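Local coordinates for protein tautomerase (PDB 6VVR) that is of unspecified function but belongs to the tautomerase enzymes of the MIF clan and forms an assembly of three identical chains, at residues His6-His11 with Ala58-Val63; Asn64-Ala69 with Arg103-Thr108; Asp25-Ser30 with Leu81-Ala86. One frame throughout, in Å; residues are numbered along the deposited sequence.

Overall arrangement
Contacts 1 and 2 lie in one mixed four-stranded sheet, and contact 3 joins the two helices packed on it. Strand 61-68 serves both sheet contacts. It runs antiparallel to strand 2-8 in contact 1 and parallel to strand 98-105 in contact 2, and the centres of the two are about 24 Å apart. Contact 1 is largely buried, while contacts 2 and 3 are partly buried. The chemistry follows the place. Contacts 1 and 2 rest on backbone hydrogen bonds, and contact 2 adds a salt bridge at the subunit interface. Contact 3 is apolar between the helices. Leu-83 ties it to the sheet, touching Val-63 and Val-65. All three contacts also touch the second subunit.

Contact 1: His6-His11 with Ala58-Val63; sequences HIMQGH and AAMALV
Strands 2-8 and 61-68 meet here as the central antiparallel pair of the mixed sheet in the tautomerase fold. His-6 and Leu-62 form a hydrogen-bonded pair. His-6 N gives to Leu-62 O at 2.8 Å, and Leu-62 N gives to His-6 O at 2.9 Å. Both donors lie in the plane of the carbonyl they meet.

The His-6 side chain lies alongside Leu-62, pointing the same way. Its CB sits 3.8 Å from Leu-62 O. CG is anti to the carbonyl carbon (chi1 -53°), which brings the ring edge to the same oxygen. His-6 CD2 is 3.6 Å from Leu-62 O and 4.1 Å from Leu-62 CD2. The two ring nitrogens bond to other residues, ND1 to Tyr-45 OH and NE2 to Asn-4 OD1. Ile-41 of the second subunit packs on this histidine.

Past Ile-7 the strands part. Met-60 folds back from a crowded chi1 of 67°, so that its CE rests 3.6 Å from His-6 O. The bent Met-8 chain sets its SD 3.9 Å from that same CE. The gap between the backbones is bridged by a water: it accepts from Met-8 N, and donates to Met-60 O, 2.8 Å from the water oxygen.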
loop_
_atom_site.group_PDB
_atom_site.type_symbol
_atom_site.label_atom_id
_atom_site.label_comp_id
_atom_site.label_asym_id
_atom_site.label_seq_id
_atom_site.Cartn_x
_atom_site.Cartn_y
_atom_site.Cartn_z
ATOM N N HIS A 6 -8.148 -1.890 5.780
ATOM C CA HIS A 6 -8.740 -2.846 4.857
ATOM C C HIS A 6 -9.588 -3.802 5.676
ATOM O O HIS A 6 -9.055 -4.491 6.546
ATOM C CB HIS A 6 -7.633 -3.582 4.094
ATOM C CG HIS A 6 -6.662 -2.653 3.431
ATOM N ND1 HIS A 6 -6.771 -2.289 2.106
ATOM C CD2 HIS A 6 -5.592 -1.979 3.921
ATOM C CE1 HIS A 6 -5.797 -1.448 1.801
ATOM N NE2 HIS A 6 -5.069 -1.241 2.885
ATOM N N ILE A 7 -10.903 -3.797 5.447
ATOM C CA ILE A 7 -11.835 -4.554 6.275
ATOM C C ILE A 7 -12.799 -5.305 5.371
ATOM O O ILE A 7 -12.921 -5.027 4.179
ATOM C CB ILE A 7 -12.613 -3.667 7.271
ATOM C CG1 ILE A 7 -13.496 -2.669 6.535
ATOM C CG2 ILE A 7 -11.657 -2.940 8.204
ATOM C CD1 ILE A 7 -14.430 -1.897 7.462
ATOM N N MET A 8 -13.481 -6.279 5.960
ATOM C CA MET A 8 -14.486 -7.030 5.231
ATOM C C MET A 8 -15.736 -6.178 5.051
ATOM O O MET A 8 -16.080 -5.358 5.910
ATOM C CB MET A 8 -14.843 -8.321 5.975
ATOM C CG MET A 8 -13.655 -9.219 6.289
ATOM S SD MET A 8 -12.666 -9.521 4.819
ATOM C CE MET A 8 -13.811 -10.428 3.789
ATOM N N GLN A 9 -16.405 -6.370 3.918
ATOM C CA GLN A 9 -17.749 -5.833 3.740
ATOM C C GLN A 9 -18.658 -6.325 4.860
ATOM O O GLN A 9 -18.485 -7.421 5.394
ATOM C CB GLN A 9 -18.333 -6.272 2.394
ATOM C CG GLN A 9 -17.804 -5.545 1.177
ATOM C CD GLN A 9 -18.459 -6.036 -0.104
ATOM O OE1 GLN A 9 -19.353 -6.883 -0.069
ATOM N NE2 GLN A 9 -18.007 -5.518 -1.240
ATOM N N GLY A 10 -19.647 -5.515 5.207
ATOM C CA GLY A 10 -20.681 -5.947 6.126
ATOM C C GLY A 10 -20.842 -5.107 7.368
ATOM O O GLY A 10 -21.841 -5.285 8.082
ATOM N N HIS A 11 -19.916 -4.210 7.681
ATOM C CA HIS A 11 -20.075 -3.353 8.845
ATOM C C HIS A 11 -20.855 -2.103 8.454
ATOM O O HIS A 11 -20.833 -1.677 7.297
ATOM C CB HIS A 11 -18.711 -2.988 9.436
ATOM C CG HIS A 11 -17.936 -4.174 9.925
ATOM N ND1 HIS A 11 -18.131 -4.727 11.173
ATOM C CD2 HIS A 11 -16.978 -4.923 9.327
ATOM C CE1 HIS A 11 -17.317 -5.758 11.327
ATOM N NE2 HIS A 11 -16.608 -5.899 10.223
ATOM N N ALA A 58 -12.225 -16.119 4.425
ATOM C CA ALA A 58 -12.011 -15.975 5.856
ATOM C C ALA A 58 -11.895 -14.500 6.215
ATOM O O ALA A 58 -11.421 -13.678 5.426
ATOM C CB ALA A 58 -10.757 -16.733 6.293
ATOM N N ALA A 59 -12.346 -14.160 7.412
ATOM C CA ALA A 59 -12.367 -12.760 7.808
ATOM C C ALA A 59 -10.957 -12.255 8.094
ATOM O O ALA A 59 -10.096 -12.994 8.582
ATOM C CB ALA A 59 -13.261 -12.570 9.034
ATOM N N MET A 60 -10.719 -10.987 7.760
ATOM C CA MET A 60 -9.467 -10.325 8.087
ATOM C C MET A 60 -9.722 -8.833 8.239
ATOM O O MET A 60 -10.713 -8.289 7.739
ATOM C CB MET A 60 -8.382 -10.568 7.021
ATOM C CG MET A 60 -8.644 -9.939 5.663
ATOM S SD MET A 60 -8.064 -8.219 5.587
ATOM C CE MET A 60 -9.376 -7.487 4.593
ATOM N N ALA A 61 -8.816 -8.183 8.956
ATOM C CA ALA A 61 -8.667 -6.741 8.907
ATOM C C ALA A 61 -7.181 -6.450 8.845
ATOM O O ALA A 61 -6.361 -7.208 9.374
ATOM C CB ALA A 61 -9.306 -6.032 10.110
ATOM N N LEU A 62 -6.838 -5.362 8.169
ATOM C CA LEU A 62 -5.444 -4.997 7.962
ATOM C C LEU A 62 -5.295 -3.492 8.105
ATOM O O LEU A 62 -6.028 -2.737 7.463
ATOM C CB LEU A 62 -4.967 -5.444 6.578
ATOM C CG LEU A 62 -3.550 -4.999 6.215
ATOM C CD1 LEU A 62 -2.509 -5.707 7.105
ATOM C CD2 LEU A 62 -3.284 -5.249 4.735
ATOM N N VAL A 63 -4.357 -3.059 8.950
ATOM C CA VAL A 63 -4.008 -1.647 9.091
ATOM C C VAL A 63 -2.567 -1.482 8.627
ATOM O O VAL A 63 -1.644 -2.010 9.256
ATOM C CB VAL A 63 -4.188 -1.144 10.537
ATOM C CG1 VAL A 63 -3.878 0.353 10.628
ATOM C CG2 VAL A 63 -5.610 -1.424 11.056
HETATM O O HOH W 1 -12.841 -6.782 8.788
#

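Contact 2: Asn64-Ala69 with Arg103-Thr108; sequences NVDLIA and RDIPKT
Arg-103 NH2 donates to Asp-66 OD1 at 3.0 Å in a salt bridge. The oxygen lies in the guanidinium plane, but the donor comes from above the carboxylate plane, and the two planes are turned 39° apart. Both side chains leave the same face of the sheet with CG anti to the carbonyl carbon, so Arg-103, extended from CG to NE, runs alongside Asp-66. The pair is part of a wider charge network: Asp-66 OD2 meets Arg-103 of the third subunit, and Arg-103 NH1 meets Asp-66 of the second. These carboxylates probably offset the repulsion between Arg-103 and the Arg-103 residues of the two neighbouring subunits, which come close.

Four backbone bonds join the two segments. Arg-103 N gives to Val-65 O at 2.7 Å, nearly along the C=O axis. Leu-67 N gives to Arg-103 O, and Leu-67 O accepts from Ile-105 N at 2.7 Å. The last bond is skewed, with Ala-69 N above the carbonyl plane of Ile-105 O.

On the other face, Leu-67 lies beside Asp-104, its CD2 3.7 Å from Asp-104 OD1. OD2 of that aspartate pairs with Lys-76. A water lies within bonding distance of both Asp-104 OD1 and Ile-68 O. At the end, Ile-68 CG2 presses across the Lys-107 chain, tight at 3.5 Å from CG. Strands 61-68 and 98-105 are thus parallel neighbours linked through helix 73-91, the beta-alpha-beta crossover of the tautomerase fold.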
loop_
_atom_site.group_PDB
_atom_site.type_symbol
_atom_site.label_atom_id
_atom_site.label_comp_id
_atom_site.label_asym_id
_atom_site.label_seq_id
_atom_site.Cartn_x
_atom_site.Cartn_y
_atom_site.Cartn_z
ATOM N N ASN A 64 -2.372 -0.757 7.528
ATOM C CA ASN A 64 -1.049 -0.385 7.053
ATOM C C ASN A 64 -0.731 1.035 7.497
ATOM O O ASN A 64 -1.530 1.951 7.261
ATOM C CB ASN A 64 -0.975 -0.473 5.529
ATOM C CG ASN A 64 -1.123 -1.889 5.020
ATOM O OD1 ASN A 64 -0.708 -2.844 5.675
ATOM N ND2 ASN A 64 -1.718 -2.030 3.839
ATOM N N VAL A 65 0.439 1.220 8.111
ATOM C CA VAL A 65 0.857 2.505 8.668
ATOM C C VAL A 65 2.169 2.910 8.015
ATOM O O VAL A 65 3.188 2.226 8.184
ATOM C CB VAL A 65 1.036 2.445 10.192
ATOM C CG1 VAL A 65 1.370 3.841 10.732
ATOM C CG2 VAL A 65 -0.187 1.842 10.871
ATOM N N ASP A 66 2.147 4.014 7.270
ATOM C CA ASP A 66 3.370 4.657 6.816
ATOM C C ASP A 66 3.657 5.790 7.787
ATOM O O ASP A 66 2.837 6.706 7.935
ATOM C CB ASP A 66 3.231 5.179 5.385
ATOM C CG ASP A 66 3.073 4.063 4.375
ATOM O OD1 ASP A 66 3.790 3.049 4.472
ATOM O OD2 ASP A 66 2.223 4.187 3.486
ATOM N N LEU A 67 4.780 5.707 8.488
ATOM C CA LEU A 67 5.092 6.696 9.506
ATOM C C LEU A 67 6.567 7.071 9.460
ATOM O O LEU A 67 7.419 6.302 9.011
ATOM C CB LEU A 67 4.716 6.209 10.914
ATOM C CG LEU A 67 5.680 5.277 11.649
ATOM C CD1 LEU A 67 5.265 5.130 13.104
ATOM C CD2 LEU A 67 5.730 3.922 10.955
ATOM N N ILE A 68 6.847 8.286 9.924
ATOM C CA ILE A 68 8.213 8.778 9.943
ATOM C C ILE A 68 9.075 7.887 10.828
ATOM O O ILE A 68 8.700 7.540 11.955
ATOM C CB ILE A 68 8.236 10.238 10.411
ATOM C CG1 ILE A 68 7.531 11.115 9.378
ATOM C CG2 ILE A 68 9.671 10.707 10.603
ATOM C CD1 ILE A 68 7.137 12.490 9.921
ATOM N N ALA A 69 10.245 7.518 10.312
ATOM C CA ALA A 69 11.179 6.677 11.040
ATOM C C ALA A 69 11.654 7.374 12.311
ATOM O O ALA A 69 11.556 8.597 12.458
ATOM C CB ALA A 69 12.385 6.338 10.162
ATOM N N ARG A 103 5.440 0.744 8.256
ATOM C CA ARG A 103 6.506 1.011 7.296
ATOM C C ARG A 103 7.228 2.270 7.756
ATOM O O ARG A 103 6.664 3.367 7.703
ATOM C CB ARG A 103 5.948 1.160 5.883
ATOM C CG ARG A 103 4.994 0.033 5.503
ATOM C CD ARG A 103 4.948 -0.177 4.002
ATOM N NE ARG A 103 3.852 -1.069 3.636
ATOM C CZ ARG A 103 2.594 -0.673 3.459
ATOM N NH1 ARG A 103 1.673 -1.561 3.110
ATOM N NH2 ARG A 103 2.265 0.610 3.606
ATOM N N ASP A 104 8.457 2.097 8.246
ATOM C CA ASP A 104 9.290 3.220 8.671
ATOM C C ASP A 104 9.726 3.999 7.439
ATOM O O ASP A 104 10.422 3.455 6.576
ATOM C CB ASP A 104 10.512 2.718 9.437
ATOM C CG ASP A 104 10.369 2.851 10.951
ATOM O OD1 ASP A 104 9.348 3.375 11.433
ATOM O OD2 ASP A 104 11.312 2.433 11.660
ATOM N N ILE A 105 9.333 5.263 7.363
ATOM C CA ILE A 105 9.641 6.138 6.232
ATOM C C ILE A 105 10.651 7.178 6.710
ATOM O O ILE A 105 10.318 8.004 7.574
ATOM C CB ILE A 105 8.374 6.806 5.684
ATOM C CG1 ILE A 105 7.284 5.765 5.350
ATOM C CG2 ILE A 105 8.702 7.673 4.461
ATOM C CD1 ILE A 105 7.690 4.728 4.284
ATOM N N PRO A 106 11.878 7.199 6.182
ATOM C CA PRO A 106 12.824 8.262 6.554
ATOM C C PRO A 106 12.250 9.645 6.277
ATOM O O PRO A 106 11.446 9.829 5.363
ATOM C CB PRO A 106 14.043 7.977 5.669
ATOM C CG PRO A 106 13.989 6.491 5.450
ATOM C CD PRO A 106 12.514 6.167 5.337
ATOM N N LYS A 107 12.691 10.625 7.076
ATOM C CA LYS A 107 12.138 11.975 6.976
ATOM C C LYS A 107 12.328 12.579 5.592
ATOM O O LYS A 107 11.520 13.416 5.168
ATOM C CB LYS A 107 12.774 12.878 8.030
ATOM C CG LYS A 107 12.414 12.496 9.449
ATOM C CD LYS A 107 12.907 13.531 10.447
ATOM C CE LYS A 107 12.500 13.145 11.851
ATOM N NZ LYS A 107 13.135 14.030 12.860
ATOM N N THR A 108 13.390 12.191 4.879
ATOM C CA THR A 108 13.592 12.654 3.506
ATOM C C THR A 108 12.602 12.042 2.518
ATOM O O THR A 108 12.461 12.562 1.402
ATOM C CB THR A 108 15.009 12.323 3.033
ATOM O OG1 THR A 108 15.212 10.905 3.112
ATOM C CG2 THR A 108 16.065 13.034 3.874
HETATM O O HOH W 2 9.107 5.125 13.409
#

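Contact 3: Asp25-Ser30 with Leu81-Ala86; sequences DAVVQS and LALNQA
Ala-82 is the first residue of segment 81-86 to meet segment 25-30. Its CB touches CB of Ser-30 at 3.8 Å and CB of Ala-26 at 4.1 Å. Ser-30 meets it with its CB. Its chi1 of 69° turns OG back along its own helix, where it donates to Ala-26 O at 2.9 Å. Ala-26 O thus takes two donors, Ser-30 OG and Ser-30 N.

Leu-83 comes next and is the longest side chain in the contact. CG is anti to the carbonyl carbon (chi1 -69°), which swings CD2 toward the other helix. CD2 lands 4.0 Å from CB of Ala-26 and equally far from CG2 of Val-27, crossing that valine obliquely. Leu-3 of strand 2-8 packs against both Leu-83 and Val-27. The helices run roughly antiparallel along one face of the sheet, as in other members of the MIF clan. The axes of segments 25-30 and 81-86 run at 151°, and small residues at the crossing let them come within 8.9 Å.

Asn-84 turns off toward strand 98-105, and Gly-115 of the second subunit packs on it. One turn beyond Ala-82, Ala-86 sets its CB 4.1 Å from CB of Ala-26, while its carbonyl oxygen accepts from Ser-90 OG.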
loop_
_atom_site.group_PDB
_atom_site.type_symbol
_atom_site.label_atom_id
_atom_site.label_comp_id
_atom_site.label_asym_id
_atom_site.label_seq_id
_atom_site.Cartn_x
_atom_site.Cartn_y
_atom_site.Cartn_z
ATOM N N ASP A 25 -7.484 8.142 17.248
ATOM C CA ASP A 25 -7.164 8.287 18.669
ATOM C C ASP A 25 -6.107 7.287 19.122
ATOM O O ASP A 25 -5.267 7.604 19.968
ATOM C CB ASP A 25 -8.418 8.125 19.524
ATOM C CG ASP A 25 -8.246 8.696 20.910
ATOM O OD1 ASP A 25 -7.760 9.848 21.044
ATOM O OD2 ASP A 25 -8.552 7.977 21.885
ATOM N N ALA A 26 -6.124 6.074 18.571
ATOM C CA ALA A 26 -5.122 5.088 18.969
ATOM C C ALA A 26 -3.731 5.541 18.568
ATOM O O ALA A 26 -2.758 5.297 19.291
ATOM C CB ALA A 26 -5.441 3.720 18.360
ATOM N N VAL A 27 -3.611 6.220 17.422
ATOM C CA VAL A 27 -2.309 6.740 17.010
ATOM C C VAL A 27 -1.851 7.827 17.969
ATOM O O VAL A 27 -0.708 7.832 18.436
ATOM C CB VAL A 27 -2.359 7.267 15.566
ATOM C CG1 VAL A 27 -1.007 7.866 15.197
ATOM C CG2 VAL A 27 -2.741 6.157 14.598
ATOM N N VAL A 28 -2.739 8.775 18.258
ATOM C CA VAL A 28 -2.401 9.874 19.155
ATOM C C VAL A 28 -2.003 9.344 20.528
ATOM O O VAL A 28 -0.978 9.742 21.089
ATOM C CB VAL A 28 -3.585 10.859 19.238
ATOM C CG1 VAL A 28 -3.334 11.928 20.307
ATOM C CG2 VAL A 28 -3.839 11.491 17.868
ATOM N N GLN A 29 -2.791 8.421 21.083
ATOM C CA GLN A 29 -2.539 7.994 22.459
ATOM C C GLN A 29 -1.273 7.156 22.561
ATOM O O GLN A 29 -0.499 7.302 23.517
ATOM C CB GLN A 29 -3.743 7.221 23.005
ATOM C CG GLN A 29 -4.961 8.093 23.337
ATOM C CD GLN A 29 -4.598 9.370 24.095
ATOM O OE1 GLN A 29 -4.771 10.476 23.584
ATOM N NE2 GLN A 29 -4.097 9.217 25.318
ATOM N N SER A 30 -1.025 6.287 21.577
ATOM C CA SER A 30 0.043 5.311 21.736
ATOM C C SER A 30 1.422 5.906 21.483
ATOM O O SER A 30 2.374 5.548 22.185
ATOM C CB SER A 30 -0.197 4.107 20.820
ATOM O OG SER A 30 -0.028 4.456 19.462
ATOM N N LEU A 81 -0.097 -2.629 19.046
ATOM C CA LEU A 81 -1.053 -3.154 20.013
ATOM C C LEU A 81 -2.308 -2.293 20.063
ATOM O O LEU A 81 -3.425 -2.823 20.043
ATOM C CB LEU A 81 -0.400 -3.233 21.394
ATOM C CG LEU A 81 -1.151 -3.893 22.553
ATOM C CD1 LEU A 81 -1.472 -5.347 22.240
ATOM C CD2 LEU A 81 -0.308 -3.807 23.822
ATOM N N ALA A 82 -2.139 -0.968 20.115
ATOM C CA ALA A 82 -3.286 -0.074 20.230
ATOM C C ALA A 82 -4.139 -0.098 18.968
ATOM O O ALA A 82 -5.371 -0.026 19.042
ATOM C CB ALA A 82 -2.819 1.352 20.535
ATOM N N LEU A 83 -3.503 -0.177 17.796
ATOM C CA LEU A 83 -4.274 -0.266 16.560
ATOM C C LEU A 83 -5.011 -1.598 16.462
ATOM O O LEU A 83 -6.190 -1.633 16.092
ATOM C CB LEU A 83 -3.357 -0.063 15.354
ATOM C CG LEU A 83 -2.815 1.363 15.202
ATOM C CD1 LEU A 83 -1.754 1.409 14.119
ATOM C CD2 LEU A 83 -3.949 2.344 14.898
ATOM N N ASN A 84 -4.339 -2.706 16.797
ATOM C CA ASN A 84 -5.014 -4.002 16.785
ATOM C C ASN A 84 -6.254 -3.975 17.675
ATOM O O ASN A 84 -7.341 -4.390 17.257
ATOM C CB ASN A 84 -4.049 -5.113 17.220
ATOM C CG ASN A 84 -4.387 -6.482 16.590
ATOM O OD1 ASN A 84 -5.208 -7.233 17.122
ATOM N ND2 ASN A 84 -3.743 -6.805 15.469
ATOM N N GLN A 85 -6.113 -3.467 18.899
ATOM C CA GLN A 85 -7.251 -3.417 19.816
ATOM C C GLN A 85 -8.337 -2.457 19.333
ATOM O O GLN A 85 -9.529 -2.732 19.523
ATOM C CB GLN A 85 -6.769 -3.047 21.226
ATOM C CG GLN A 85 -5.860 -4.124 21.866
ATOM C CD GLN A 85 -5.087 -3.622 23.086
ATOM O OE1 GLN A 85 -5.030 -2.425 23.348
ATOM N NE2 GLN A 85 -4.464 -4.548 23.822
ATOM N N ALA A 86 -7.957 -1.347 18.693
ATOM C CA ALA A 86 -8.954 -0.431 18.142
ATOM C C ALA A 86 -9.808 -1.109 17.076
ATOM O O ALA A 86 -11.031 -0.925 17.035
ATOM C CB ALA A 86 -8.264 0.814 17.576
#